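Local coordinates for Aac(6')-Ih protein (Acinetobacter baumannii, PDB 4E8O) that probably transfers an acetyl group from acetyl coenzyme A to the 6'-amino group of aminoglycoside antibiotics, which would inactivate them, at residues Met22-Ile27 and Leu66-Asp71; Ser82-Tyr87 and Val96-Gly101. All coordinates share one frame; numbering follows the deposited sequence.

Contact 1. Residues Met22-Ile27 and Leu66-Asp71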
ATOM      1  N   MET B  22      28.109  -4.947  18.779  1.00 67.12           N
ATOM      2  CA  MET B  22      27.199  -5.303  17.694  1.00 62.95           C
ATOM      3  C   MET B  22      27.682  -4.762  16.346  1.00 60.26           C
ATOM      4  O   MET B  22      28.570  -3.908  16.289  1.00 62.41           O
ATOM      5  CB  MET B  22      25.778  -4.822  18.005  1.00 61.32           C
ATOM      6  CG  MET B  22      24.806  -5.953  18.289  1.00 60.45           C
ATOM      7  SD  MET B  22      23.408  -5.456  19.310  1.00 82.68           S
ATOM      8  CE  MET B  22      24.244  -5.038  20.838  1.00 82.78           C
ATOM      9  N   ASN B  23      27.095  -5.268  15.264  1.00 55.75           N
ATOM     10  CA  ASN B  23      27.583  -4.981  13.918  1.00 52.51           C
ATOM     11  C   ASN B  23      26.557  -5.287  12.823  1.00 46.17           C
ATOM     12  O   ASN B  23      26.112  -6.428  12.679  1.00 43.39           O
ATOM     13  CB  ASN B  23      28.882  -5.753  13.668  1.00 55.93           C
ATOM     14  CG  ASN B  23      29.102  -6.061  12.207  1.00 56.44           C
ATOM     15  OD1 ASN B  23      29.029  -7.215  11.791  1.00 57.01           O
ATOM     16  ND2 ASN B  23      29.365  -5.027  11.415  1.00 56.45           N
ATOM     17  N   ILE B  24      26.202  -4.262  12.049  1.00 43.69           N
ATOM     18  CA  ILE B  24      25.169  -4.360  11.012  1.00 39.71           C
ATOM     19  C   ILE B  24      25.763  -4.599   9.622  1.00 38.69           C
ATOM     20  O   ILE B  24      26.720  -3.926   9.230  1.00 40.16           O
ATOM     21  CB  ILE B  24      24.324  -3.071  10.960  1.00 37.85           C
ATOM     22  CG1 ILE B  24      23.713  -2.777  12.332  1.00 38.67           C
ATOM     23  CG2 ILE B  24      23.230  -3.184   9.915  1.00 35.55           C
ATOM     24  CD1 ILE B  24      22.942  -1.474  12.392  1.00 38.00           C
ATOM     25  N   MET B  25      25.195  -5.548   8.880  1.00 36.11           N
ATOM     26  CA  MET B  25      25.643  -5.813   7.516  1.00 36.08           C
ATOM     27  C   MET B  25      24.498  -6.231   6.603  1.00 34.62           C
ATOM     28  O   MET B  25      23.553  -6.887   7.043  1.00 32.42           O
ATOM     29  CB  MET B  25      26.726  -6.894   7.501  1.00 38.53           C
ATOM     30  CG  MET B  25      26.224  -8.289   7.856  1.00 38.23           C
ATOM     31  SD  MET B  25      27.557  -9.502   7.902  1.00 53.77           S
ATOM     32  CE  MET B  25      28.675  -8.682   9.026  1.00 44.90           C
ATOM     33  N   PRO B  26      24.577  -5.843   5.320  1.00 35.24           N
ATOM     34  CA  PRO B  26      23.632  -6.382   4.336  1.00 33.60           C
ATOM     35  C   PRO B  26      23.838  -7.889   4.169  1.00 34.16           C
ATOM     36  O   PRO B  26      24.979  -8.354   4.204  1.00 35.06           O
ATOM     37  CB  PRO B  26      23.984  -5.622   3.048  1.00 33.80           C
ATOM     38  CG  PRO B  26      25.346  -5.031   3.283  1.00 36.17           C
ATOM     39  CD  PRO B  26      25.451  -4.799   4.755  1.00 36.25           C
ATOM     40  N   ILE B  27      22.745  -8.633   4.004  1.00 33.37           N
ATOM     41  CA  ILE B  27      22.771 -10.097   4.010  1.00 34.05           C
ATOM     42  C   ILE B  27      23.244 -10.695   2.677  1.00 35.09           C
ATOM     43  O   ILE B  27      22.790 -10.282   1.606  1.00 34.11           O
ATOM     44  CB  ILE B  27      21.369 -10.672   4.370  1.00 27.76           C
ATOM     45  CG1 ILE B  27      20.823 -10.003   5.637  1.00 26.46           C
ATOM     46  CG2 ILE B  27      21.419 -12.192   4.528  1.00 28.94           C
ATOM     47  CD1 ILE B  27      19.380 -10.374   5.976  1.00 24.92           C
ATOM     48  N   LEU B  66      19.107  -6.577   6.211  1.00 23.12           N
ATOM     49  CA  LEU B  66      20.280  -6.475   7.074  1.00 23.90           C
ATOM     50  C   LEU B  66      20.231  -7.486   8.216  1.00 24.95           C
ATOM     51  O   LEU B  66      19.153  -7.946   8.603  1.00 24.05           O
ATOM     52  CB  LEU B  66      20.398  -5.058   7.647  1.00 23.40           C
ATOM     53  CG  LEU B  66      20.279  -3.882   6.678  1.00 23.13           C
ATOM     54  CD1 LEU B  66      20.315  -2.568   7.432  1.00 23.58           C
ATOM     55  CD2 LEU B  66      21.386  -3.906   5.645  1.00 23.77           C
ATOM     56  N   LEU B  67      21.408  -7.835   8.730  1.00 26.58           N
ATOM     57  CA  LEU B  67      21.534  -8.615   9.955  1.00 28.69           C
ATOM     58  C   LEU B  67      22.461  -7.876  10.910  1.00 30.41           C
ATOM     59  O   LEU B  67      23.393  -7.190  10.479  1.00 31.95           O
ATOM     60  CB  LEU B  67      22.108 -10.006   9.664  1.00 30.76           C
ATOM     61  CG  LEU B  67      21.155 -11.107   9.194  1.00 30.62           C
ATOM     62  CD1 LEU B  67      21.918 -12.254   8.551  1.00 31.12           C
ATOM     63  CD2 LEU B  67      20.324 -11.619  10.353  1.00 31.59           C
ATOM     64  N   ALA B  68      22.195  -7.998  12.204  1.00 30.44           N
ATOM     65  CA  ALA B  68      23.116  -7.503  13.220  1.00 32.65           C
ATOM     66  C   ALA B  68      23.735  -8.698  13.935  1.00 34.61           C
ATOM     67  O   ALA B  68      23.019  -9.598  14.377  1.00 33.55           O
ATOM     68  CB  ALA B  68      22.398  -6.599  14.208  1.00 31.76           C
ATOM     69  N   TYR B  69      25.062  -8.711  14.033  1.00 37.88           N
ATOM     70  CA  TYR B  69      25.770  -9.821  14.660  1.00 42.41           C
ATOM     71  C   TYR B  69      26.478  -9.384  15.940  1.00 46.88           C
ATOM     72  O   TYR B  69      26.754  -8.199  16.138  1.00 46.83           O
ATOM     73  CB  TYR B  69      26.804 -10.413  13.696  1.00 42.79           C
ATOM     74  CG  TYR B  69      26.235 -11.266  12.580  1.00 40.90           C
ATOM     75  CD1 TYR B  69      26.170 -12.649  12.702  1.00 41.31           C
ATOM     76  CD2 TYR B  69      25.789 -10.693  11.399  1.00 38.47           C
ATOM     77  CE1 TYR B  69      25.668 -13.432  11.683  1.00 40.00           C
ATOM     78  CE2 TYR B  69      25.284 -11.469  10.374  1.00 37.21           C
ATOM     79  CZ  TYR B  69      25.226 -12.837  10.525  1.00 38.58           C
ATOM     80  OH  TYR B  69      24.723 -13.615   9.510  1.00 38.12           O
ATOM     81  N   THR B  70      26.767 -10.351  16.806  1.00 51.80           N
ATOM     82  CA  THR B  70      27.589 -10.104  17.983  1.00 57.29           C
ATOM     83  C   THR B  70      29.045 -10.406  17.654  1.00 61.26           C
ATOM     84  O   THR B  70      29.399 -10.606  16.489  1.00 60.19           O
ATOM     85  CB  THR B  70      27.147 -10.972  19.178  1.00 59.32           C
ATOM     86  OG1 THR B  70      27.398 -12.352  18.888  1.00 61.04           O
ATOM     87  CG2 THR B  70      25.666 -10.787  19.453  1.00 57.59           C
ATOM     88  N   ASP B  71      29.882 -10.428  18.688  1.00 66.64           N
ATOM     89  CA  ASP B  71      31.278 -10.826  18.571  1.00 71.21           C
ATOM     90  C   ASP B  71      31.362 -12.289  18.196  1.00 72.93           C
ATOM     91  O   ASP B  71      32.191 -12.700  17.379  1.00 74.44           O
ATOM     92  CB  ASP B  71      31.970 -10.646  19.918  1.00 75.37           C
ATOM     93  CG  ASP B  71      31.836  -9.247  20.450  1.00 76.36           C
ATOM     94  OD1 ASP B  71      32.051  -8.313  19.655  1.00 75.75           O
ATOM     95  OD2 ASP B  71      31.510  -9.081  21.646  1.00 77.96           O
TER

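Contact 2. Residues Ser82-Tyr87 and Val96-Gly101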
ATOM      1  N   SER B  82      12.095  -1.745   1.587  1.00 17.36           N
ATOM      2  CA  SER B  82      11.967  -1.627   0.142  1.00 18.01           C
ATOM      3  C   SER B  82      11.812  -0.173  -0.260  1.00 19.28           C
ATOM      4  O   SER B  82      11.527   0.689   0.579  1.00 18.67           O
ATOM      5  CB  SER B  82      10.757  -2.412  -0.352  1.00 17.97           C
ATOM      6  OG  SER B  82       9.561  -1.930   0.239  1.00 17.66           O
ATOM      7  N   ILE B  83      12.017   0.098  -1.546  1.00 20.08           N
ATOM      8  CA  ILE B  83      11.664   1.384  -2.122  1.00 21.38           C
ATOM      9  C   ILE B  83      10.343   1.187  -2.859  1.00 21.14           C
ATOM     10  O   ILE B  83      10.226   0.277  -3.683  1.00 20.45           O
ATOM     11  CB  ILE B  83      12.727   1.884  -3.118  1.00 23.37           C
ATOM     12  CG1 ILE B  83      14.120   1.900  -2.473  1.00 23.60           C
ATOM     13  CG2 ILE B  83      12.345   3.261  -3.640  1.00 23.55           C
ATOM     14  CD1 ILE B  83      14.253   2.839  -1.279  1.00 23.73           C
ATOM     15  N   ARG B  84       9.351   2.024  -2.558  1.00 21.26           N
ATOM     16  CA  ARG B  84       8.016   1.888  -3.148  1.00 22.22           C
ATOM     17  C   ARG B  84       7.743   3.030  -4.109  1.00 25.59           C
ATOM     18  O   ARG B  84       7.971   4.192  -3.767  1.00 26.26           O
ATOM     19  CB  ARG B  84       6.942   1.903  -2.058  1.00 21.54           C
ATOM     20  CG  ARG B  84       7.066   0.811  -1.015  1.00 22.01           C
ATOM     21  CD  ARG B  84       6.939  -0.565  -1.633  1.00 24.30           C
ATOM     22  NE  ARG B  84       6.709  -1.595  -0.619  1.00 25.77           N
ATOM     23  CZ  ARG B  84       5.504  -1.942  -0.172  1.00 27.02           C
ATOM     24  NH1 ARG B  84       4.416  -1.343  -0.647  1.00 26.57           N
ATOM     25  NH2 ARG B  84       5.386  -2.891   0.746  1.00 26.72           N
ATOM     26  N   TYR B  85       7.237   2.707  -5.299  1.00 26.86           N
ATOM     27  CA  TYR B  85       6.950   3.726  -6.300  1.00 29.42           C
ATOM     28  C   TYR B  85       5.452   3.966  -6.461  1.00 29.76           C
ATOM     29  O   TYR B  85       5.033   4.925  -7.109  1.00 30.72           O
ATOM     30  CB  TYR B  85       7.602   3.370  -7.638  1.00 31.44           C
ATOM     31  CG  TYR B  85       9.096   3.582  -7.619  1.00 33.79           C
ATOM     32  CD1 TYR B  85       9.651   4.774  -8.064  1.00 36.82           C
ATOM     33  CD2 TYR B  85       9.949   2.605  -7.129  1.00 33.70           C
ATOM     34  CE1 TYR B  85      11.016   4.979  -8.035  1.00 38.25           C
ATOM     35  CE2 TYR B  85      11.313   2.802  -7.098  1.00 35.44           C
ATOM     36  CZ  TYR B  85      11.838   3.991  -7.549  1.00 38.25           C
ATOM     37  OH  TYR B  85      13.199   4.186  -7.517  1.00 41.57           O
ATOM     38  N   GLU B  86       4.652   3.098  -5.855  1.00 27.99           N
ATOM     39  CA  GLU B  86       3.208   3.277  -5.851  1.00 28.03           C
ATOM     40  C   GLU B  86       2.793   3.932  -4.536  1.00 28.00           C
ATOM     41  O   GLU B  86       3.521   3.846  -3.543  1.00 25.95           O
ATOM     42  CB  GLU B  86       2.512   1.929  -6.060  1.00 26.70           C
ATOM     43  CG  GLU B  86       2.745   1.349  -7.454  1.00 26.79           C
ATOM     44  CD  GLU B  86       2.180  -0.045  -7.605  1.00 26.08           C
ATOM     45  OE1 GLU B  86       1.790  -0.638  -6.576  1.00 22.86           O
ATOM     46  OE2 GLU B  86       2.127  -0.553  -8.746  1.00 29.52           O
ATOM     47  N   TYR B  87       1.634   4.588  -4.530  1.00 29.62           N
ATOM     48  CA  TYR B  87       1.212   5.375  -3.367  1.00 29.77           C
ATOM     49  C   TYR B  87       1.148   4.594  -2.055  1.00 27.50           C
ATOM     50  O   TYR B  87       0.412   3.609  -1.943  1.00 28.22           O
ATOM     51  CB  TYR B  87      -0.139   6.053  -3.614  1.00 30.70           C
ATOM     52  CG  TYR B  87      -0.620   6.807  -2.397  1.00 31.54           C
ATOM     53  CD1 TYR B  87      -0.018   8.000  -2.019  1.00 32.57           C
ATOM     54  CD2 TYR B  87      -1.652   6.315  -1.608  1.00 31.26           C
ATOM     55  CE1 TYR B  87      -0.438   8.689  -0.900  1.00 33.47           C
ATOM     56  CE2 TYR B  87      -2.080   6.999  -0.486  1.00 31.95           C
ATOM     57  CZ  TYR B  87      -1.468   8.183  -0.140  1.00 33.53           C
ATOM     58  OH  TYR B  87      -1.891   8.868   0.973  1.00 35.92           O
ATOM     59  N   VAL B  96       9.111   6.325  -1.864  1.00 25.37           N
ATOM     60  CA  VAL B  96       9.369   6.377  -0.426  1.00 24.54           C
ATOM     61  C   VAL B  96      10.024   5.072   0.016  1.00 23.99           C
ATOM     62  O   VAL B  96       9.838   4.033  -0.623  1.00 23.91           O
ATOM     63  CB  VAL B  96       8.065   6.565   0.395  1.00 23.21           C
ATOM     64  CG1 VAL B  96       7.381   7.874   0.049  1.00 23.81           C
ATOM     65  CG2 VAL B  96       7.110   5.390   0.170  1.00 21.70           C
ATOM     66  N   ALA B  97      10.783   5.112   1.107  1.00 22.87           N
ATOM     67  CA  ALA B  97      11.307   3.880   1.687  1.00 21.46           C
ATOM     68  C   ALA B  97      10.178   3.251   2.484  1.00 19.55           C
ATOM     69  O   ALA B  97       9.280   3.955   2.935  1.00 19.71           O
ATOM     70  CB  ALA B  97      12.488   4.168   2.582  1.00 21.92           C
ATOM     71  N   PHE B  98      10.201   1.934   2.653  1.00 18.65           N
ATOM     72  CA  PHE B  98       9.150   1.282   3.428  1.00 19.14           C
ATOM     73  C   PHE B  98       9.724   0.159   4.275  1.00 18.34           C
ATOM     74  O   PHE B  98      10.487  -0.670   3.771  1.00 19.80           O
ATOM     75  CB  PHE B  98       8.039   0.764   2.503  1.00 19.92           C
ATOM     76  CG  PHE B  98       6.835   0.223   3.234  1.00 21.13           C
ATOM     77  CD1 PHE B  98       5.744   1.037   3.507  1.00 22.64           C
ATOM     78  CD2 PHE B  98       6.785  -1.106   3.626  1.00 21.58           C
ATOM     79  CE1 PHE B  98       4.633   0.539   4.173  1.00 23.48           C
ATOM     80  CE2 PHE B  98       5.679  -1.614   4.290  1.00 22.59           C
ATOM     81  CZ  PHE B  98       4.600  -0.791   4.565  1.00 23.35           C
ATOM     82  N   LEU B  99       9.366   0.142   5.558  1.00 17.16           N
ATOM     83  CA  LEU B  99       9.847  -0.885   6.479  1.00 18.68           C
ATOM     84  C   LEU B  99       9.000  -2.140   6.339  1.00 19.93           C
ATOM     85  O   LEU B  99       7.820  -2.145   6.700  1.00 20.77           O
ATOM     86  CB  LEU B  99       9.798  -0.385   7.929  1.00 19.33           C
ATOM     87  CG  LEU B  99      10.454  -1.309   8.954  1.00 20.52           C
ATOM     88  CD1 LEU B  99      11.931  -1.417   8.654  1.00 20.53           C
ATOM     89  CD2 LEU B  99      10.232  -0.825  10.382  1.00 22.36           C
ATOM     90  N   GLU B 100       9.596  -3.201   5.805  1.00 20.34           N
ATOM     91  CA  GLU B 100       8.859  -4.434   5.585  1.00 20.08           C
ATOM     92  C   GLU B 100       8.846  -5.275   6.848  1.00 21.92           C
ATOM     93  O   GLU B 100       7.849  -5.926   7.152  1.00 21.94           O
ATOM     94  CB  GLU B 100       9.468  -5.224   4.428  1.00 21.31           C
ATOM     95  CG  GLU B 100       9.545  -4.450   3.118  1.00 22.06           C
ATOM     96  CD  GLU B 100       8.236  -4.438   2.362  1.00 23.40           C
ATOM     97  OE1 GLU B 100       7.288  -5.122   2.795  1.00 23.85           O
ATOM     98  OE2 GLU B 100       8.152  -3.747   1.321  1.00 23.98           O
ATOM     99  N   GLY B 101       9.951  -5.255   7.589  1.00 22.57           N
ATOM    100  CA  GLY B 101      10.039  -6.042   8.800  1.00 22.63           C
ATOM    101  C   GLY B 101      11.279  -5.737   9.603  1.00 24.21           C
ATOM    102  O   GLY B 101      12.354  -5.493   9.049  1.00 24.46           O
TER

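Contact 1. Residues Met22-Ile27 and Leu66-Asp71
Asn23 O takes a hydrogen bond from the facing strand: Tyr69 N donates to Asn23 O at 2.9 Å. A weaker CA-H...O contact, Ala68 CA to Asn23 O at 3.2 Å, supplements it. The same oxygen lies at the edge of the Tyr69 ring, near its plane. The next hydrogen-bonded pair is Met25 with Leu67, which bond through both of their backbone groups: Met25 N to Leu67 O and Leu67 N to Met25 O, each 2.9 Å. Ile24 and Ala68 form the non-hydrogen-bonded pair between them. This is the register of an antiparallel ladder.

Side chains divide between the two faces. Asn23, Met25, Leu67 and Tyr69 share one. Here Met25 places CG between its backbone N and carbonyl carbon (chi1 70°), then bends at the end of the chain. Met25 SD comes to 3.9 Å from Tyr69 CE2, obliquely to the ring, in a Met-aromatic contact. The two side chains run at about a right angle. Ile27 also crosses Leu67 nearly at right angles, and Ile27 CG1 sits 3.7 Å from Leu67 CG. On the other face the Ile24 CG2 branch meets Leu66 CD1 at 3.9 Å. The other leucine methyl, Leu66 CD2, lies 3.6 Å from Pro26 CA.

The polar end of Tyr69 is bonded to Asp34 of helix 32-42, and that helix also covers Leu67 and Ile27. Helix 113-127 packs on the Ile24 and Ala68 face, through Leu117 and Ile113. Strand 23-26 is the outermost strand on this side of the sheet in the chain, and strand 63-69 joins it to strand 75-84, as in the N-terminal half of a GNAT fold.

Contact 2. Residues Ser82-Tyr87 and Val96-Gly101
Arg84 and Glu100 both bend at their second side-chain torsion (chi2 -62° in Arg84), which brings the guanidinium and the carboxylate together from opposite directions. Ser82 sets its OG between its own backbone N and carbonyl carbon (chi1 60°), which turns the hydroxyl toward Glu100 OE2 and Arg84 NE. Three donor atoms, Ser82 OG, Arg84 NE and Arg84 NH2, meet at Glu100 OE2. Ser82 OG donates to the anti lone pair of Glu100 OE2 at 2.5 Å, a short bond. Arg84 approaches side-on, with NH2 3.0 Å from Glu100 OE2. The single N-H of Arg84 NE is shared between Ser82 OG at 3.0 Å and Glu100 OE2 at 3.2 Å. The carboxylate oxygen lies in the guanidinium plane, and the NH2 bond arrives on its syn side, out of the carboxylate plane. The hydroxyl thus links both charged groups.

Phe98 covers one face of the guanidinium. Arg84 CZ stands 4.4 Å from the centroid of the Phe98 ring, over its face but displaced toward the rim, and the planes are 34° apart. This is a cation-pi contact. Arg84 CG also packs on Phe98 CB at 3.7 Å.

The side chains stand on the antiparallel ladder of the hairpin made by strands 75-84 and 96-104. Ser82 with Phe98 and Arg84 with Val96 are its hydrogen-bonded pairs; Arg84 N bonds to Val96 O at 2.8 Å. Ile83 and Ala97 point to the other face, toward helix 113-127. Glu100 and Gly101 together face Glu80 in a classic beta bulge. Arg84 also packs on Glu86 of the second subunit.

Three donors fix the position of Glu100 OE2 and probably hold the carboxylate in place. The ring on the guanidinium face and the bridging hydroxyl limit how the arginine can turn.

In sequence, contact 1 is complete before contact 2 begins. They lie on opposite sides of the centre of the chain, their centres about 22 Å apart and their nearest atoms about 7 Å. Both belong to one mixed sheet, in which strands 63-69 and 75-84 are consecutive and adjacent. Contact 1 ties the outermost strand 23-26 to the sheet; contact 2 joins strands 75-84 and 96-104 further across it, next to strand 132-138. Helix 113-127 packs against both. Contact 2 also reaches the second subunit, whereas contact 1 does not. Together they span most of the sheet of a GNAT-type acetyltransferase.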